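Local coordinates for protein L-lysine 6-oxidase (Marinomonas mediterranea, PDB 3WEU) that oxidises the side-chain amine of L-lysine with a cysteine tryptophylquinone cofactor, releasing antibacterial hydrogen peroxide, at residues F266-G269 and V270-D274. Numbering follows the deposited sequence.
With EDO (1,2-ethanediol), chain O.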
ATOM      1  N   PHE A 266      35.687 -22.605  16.901  1.00 16.10           N
ATOM      2  CA  PHE A 266      36.335 -23.521  17.792  1.00 16.10           C
ATOM      3  C   PHE A 266      35.681 -24.913  17.721  1.00 18.14           C
ATOM      4  O   PHE A 266      36.340 -25.914  17.559  1.00 16.53           O
ATOM      5  CB  PHE A 266      36.299 -22.966  19.245  1.00 16.21           C
ATOM      6  CG  PHE A 266      37.058 -23.787  20.218  1.00 15.92           C
ATOM      7  CD1 PHE A 266      38.445 -23.832  20.133  1.00 17.98           C
ATOM      8  CD2 PHE A 266      36.421 -24.615  21.134  1.00 14.83           C
ATOM      9  CE1 PHE A 266      39.166 -24.662  20.984  1.00 19.14           C
ATOM     10  CE2 PHE A 266      37.136 -25.393  22.008  1.00 16.74           C
ATOM     11  CZ  PHE A 266      38.521 -25.410  21.955  1.00 18.13           C
ATOM     12  N   ASP A 267      34.349 -24.946  17.813  1.00 17.23           N
ATOM     13  CA  ASP A 267      33.612 -26.220  17.784  1.00 15.71           C
ATOM     14  C   ASP A 267      33.847 -26.956  16.458  1.00 15.95           C
ATOM     15  O   ASP A 267      34.116 -28.158  16.459  1.00 19.08           O
ATOM     16  CB  ASP A 267      32.126 -25.892  17.955  1.00 15.79           C
ATOM     17  CG  ASP A 267      31.208 -27.071  17.768  1.00 15.83           C
ATOM     18  OD1 ASP A 267      31.418 -28.100  18.453  1.00 17.79           O
ATOM     19  OD2 ASP A 267      30.248 -26.894  16.966  1.00 16.41           O
ATOM     20  N   VAL A 268      33.721 -26.242  15.350  1.00 16.21           N
ATOM     21  CA  VAL A 268      34.039 -26.781  14.049  1.00 15.76           C
ATOM     22  C   VAL A 268      35.452 -27.335  14.022  1.00 18.71           C
ATOM     23  O   VAL A 268      35.697 -28.473  13.500  1.00 19.31           O
ATOM     24  CB  VAL A 268      33.810 -25.741  12.935  1.00 16.12           C
ATOM     25  CG1 VAL A 268      34.363 -26.220  11.593  1.00 19.55           C
ATOM     26  CG2 VAL A 268      32.372 -25.421  12.759  1.00 16.99           C
ATOM     27  N   GLY A 269      36.362 -26.594  14.614  1.00 18.55           N
ATOM     28  CA  GLY A 269      37.766 -26.975  14.681  1.00 19.52           C
ATOM     29  C   GLY A 269      38.032 -28.267  15.432  1.00 21.36           C
ATOM     30  O   GLY A 269      38.837 -29.149  14.997  1.00 19.65           O
ATOM     31  N   VAL A 270      37.389 -28.361  16.585  1.00 18.59           N
ATOM     32  CA  VAL A 270      37.568 -29.507  17.467  1.00 18.24           C
ATOM     33  C   VAL A 270      37.020 -30.747  16.773  1.00 19.04           C
ATOM     34  O   VAL A 270      37.657 -31.805  16.770  1.00 19.82           O
ATOM     35  CB  VAL A 270      36.865 -29.245  18.848  1.00 18.71           C
ATOM     36  CG1 VAL A 270      36.753 -30.517  19.655  1.00 19.98           C
ATOM     37  CG2 VAL A 270      37.674 -28.227  19.643  1.00 18.35           C
ATOM     38  N   ARG A 271      35.820 -30.627  16.202  1.00 18.01           N
ATOM     39  CA  ARG A 271      35.124 -31.779  15.629  1.00 18.63           C
ATOM     40  C   ARG A 271      35.567 -32.094  14.188  1.00 20.02           C
ATOM     41  O   ARG A 271      35.296 -33.191  13.679  1.00 19.37           O
ATOM     42  CB  ARG A 271      33.628 -31.573  15.653  1.00 18.94           C
ATOM     43  CG  ARG A 271      32.997 -31.620  17.054  1.00 19.80           C
ATOM     44  CD  ARG A 271      31.444 -31.482  17.066  1.00 19.57           C
ATOM     45  NE  ARG A 271      31.052 -30.184  16.523  1.00 18.53           N
ATOM     46  CZ  ARG A 271      30.727 -29.948  15.256  1.00 20.62           C
ATOM     47  NH1 ARG A 271      30.502 -28.706  14.850  1.00 20.48           N
ATOM     48  NH2 ARG A 271      30.612 -30.945  14.355  1.00 20.17           N
ATOM     49  N   ASN A 272      36.230 -31.182  13.526  1.00 20.26           N
ATOM     50  CA  ASN A 272      36.615 -31.446  12.142  1.00 20.96           C
ATOM     51  C   ASN A 272      38.070 -31.328  11.782  1.00 23.00           C
ATOM     52  O   ASN A 272      38.473 -31.848  10.762  1.00 22.50           O
ATOM     53  CB  ASN A 272      35.839 -30.563  11.190  1.00 21.08           C
ATOM     54  CG  ASN A 272      34.367 -30.843  11.240  1.00 24.44           C
ATOM     55  OD1 ASN A 272      33.900 -31.839  10.711  1.00 22.30           O
ATOM     56  ND2 ASN A 272      33.628 -29.985  11.903  1.00 24.04           N
ATOM     57  N   PHE A 273      38.857 -30.605  12.546  1.00 19.58           N
ATOM     58  CA  PHE A 273      40.227 -30.308  12.151  1.00 21.95           C
ATOM     59  C   PHE A 273      41.191 -30.681  13.224  1.00 20.89           C
ATOM     60  O   PHE A 273      42.289 -30.196  13.206  1.00 21.94           O
ATOM     61  CB  PHE A 273      40.343 -28.816  11.804  1.00 21.52           C
ATOM     62  CG  PHE A 273      39.550 -28.432  10.624  1.00 21.71           C
ATOM     63  CD1 PHE A 273      40.068 -28.710   9.335  1.00 25.59           C
ATOM     64  CD2 PHE A 273      38.318 -27.785  10.721  1.00 23.27           C
ATOM     65  CE1 PHE A 273      39.336 -28.378   8.220  1.00 24.91           C
ATOM     66  CE2 PHE A 273      37.585 -27.468   9.578  1.00 20.92           C
ATOM     67  CZ  PHE A 273      38.095 -27.752   8.353  1.00 25.40           C
ATOM     68  N   ASP A 274      40.791 -31.556  14.148  1.00 22.93           N
ATOM     69  CA  ASP A 274      41.693 -32.077  15.167  1.00 23.71           C
ATOM     70  C   ASP A 274      42.343 -30.950  15.978  1.00 26.21           C
ATOM     71  O   ASP A 274      43.479 -31.088  16.439  1.00 21.47           O
ATOM     72  CB  ASP A 274      42.786 -32.906  14.458  1.00 30.70           C
ATOM     73  CG  ASP A 274      43.397 -33.939  15.359  1.00 37.64           C
ATOM     74  OD1 ASP A 274      42.600 -34.689  15.982  1.00 39.87           O
ATOM     75  OD2 ASP A 274      44.659 -34.035  15.414  1.00 41.95           O
TER
HETATM   76  C1  EDO O 813      29.564 -34.519  14.529  1.00 39.60           C
HETATM   77  O1  EDO O 813      30.876 -33.948  14.510  1.00 30.65           O
HETATM   78  C2  EDO O 813      29.828 -35.820  15.238  1.00 42.40           C
HETATM   79  O2  EDO O 813      30.788 -35.559  16.286  1.00 38.99           O
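Asp-267 sends its carboxylate out anti to the backbone N (chi1 172°), and Arg-271 bends its chain at chi3 (-62°) to meet it one helical turn on. The guanidinium grips side-on. Arg-271 NE donates to Asp-267 OD1 at 2.9 Å. Arg-271 NH1 donates to Asp-267 OD2 at 2.8 Å. Together they make a two-pronged i to i+4 salt bridge along the helix. Both nitrogens approach from above the carboxylate plane, which lies 46° from the guanidinium plane. Thr-408 of helix 407-418 also hydrogen-bonds OD1, giving this oxygen partners from two helices. Arg-271 NH2 donates to an ethanediol, probably from the crystallisation liquor, which also bonds Tyr-280. Val-270 CG2 sits over one face of the Phe-266 ring, 3.9 Å from its centroid, in a CH-pi contact. In the last turn, Asn-272 ND2 bonds Val-268 O at 3.0 Å, in the carbonyl plane. Asn-272 N reaches the same oxygen only weakly. Phe-273 N still bonds Gly-269 O at 2.9 Å, although Phe-273 has left helical geometry. Val-268 CG1 packs at the edge of the Phe-273 ring. This C-terminal turn of helix 261-272 packs against helix 407-418, and strands 280-281 and 286-287 touch Val-270 and Arg-271.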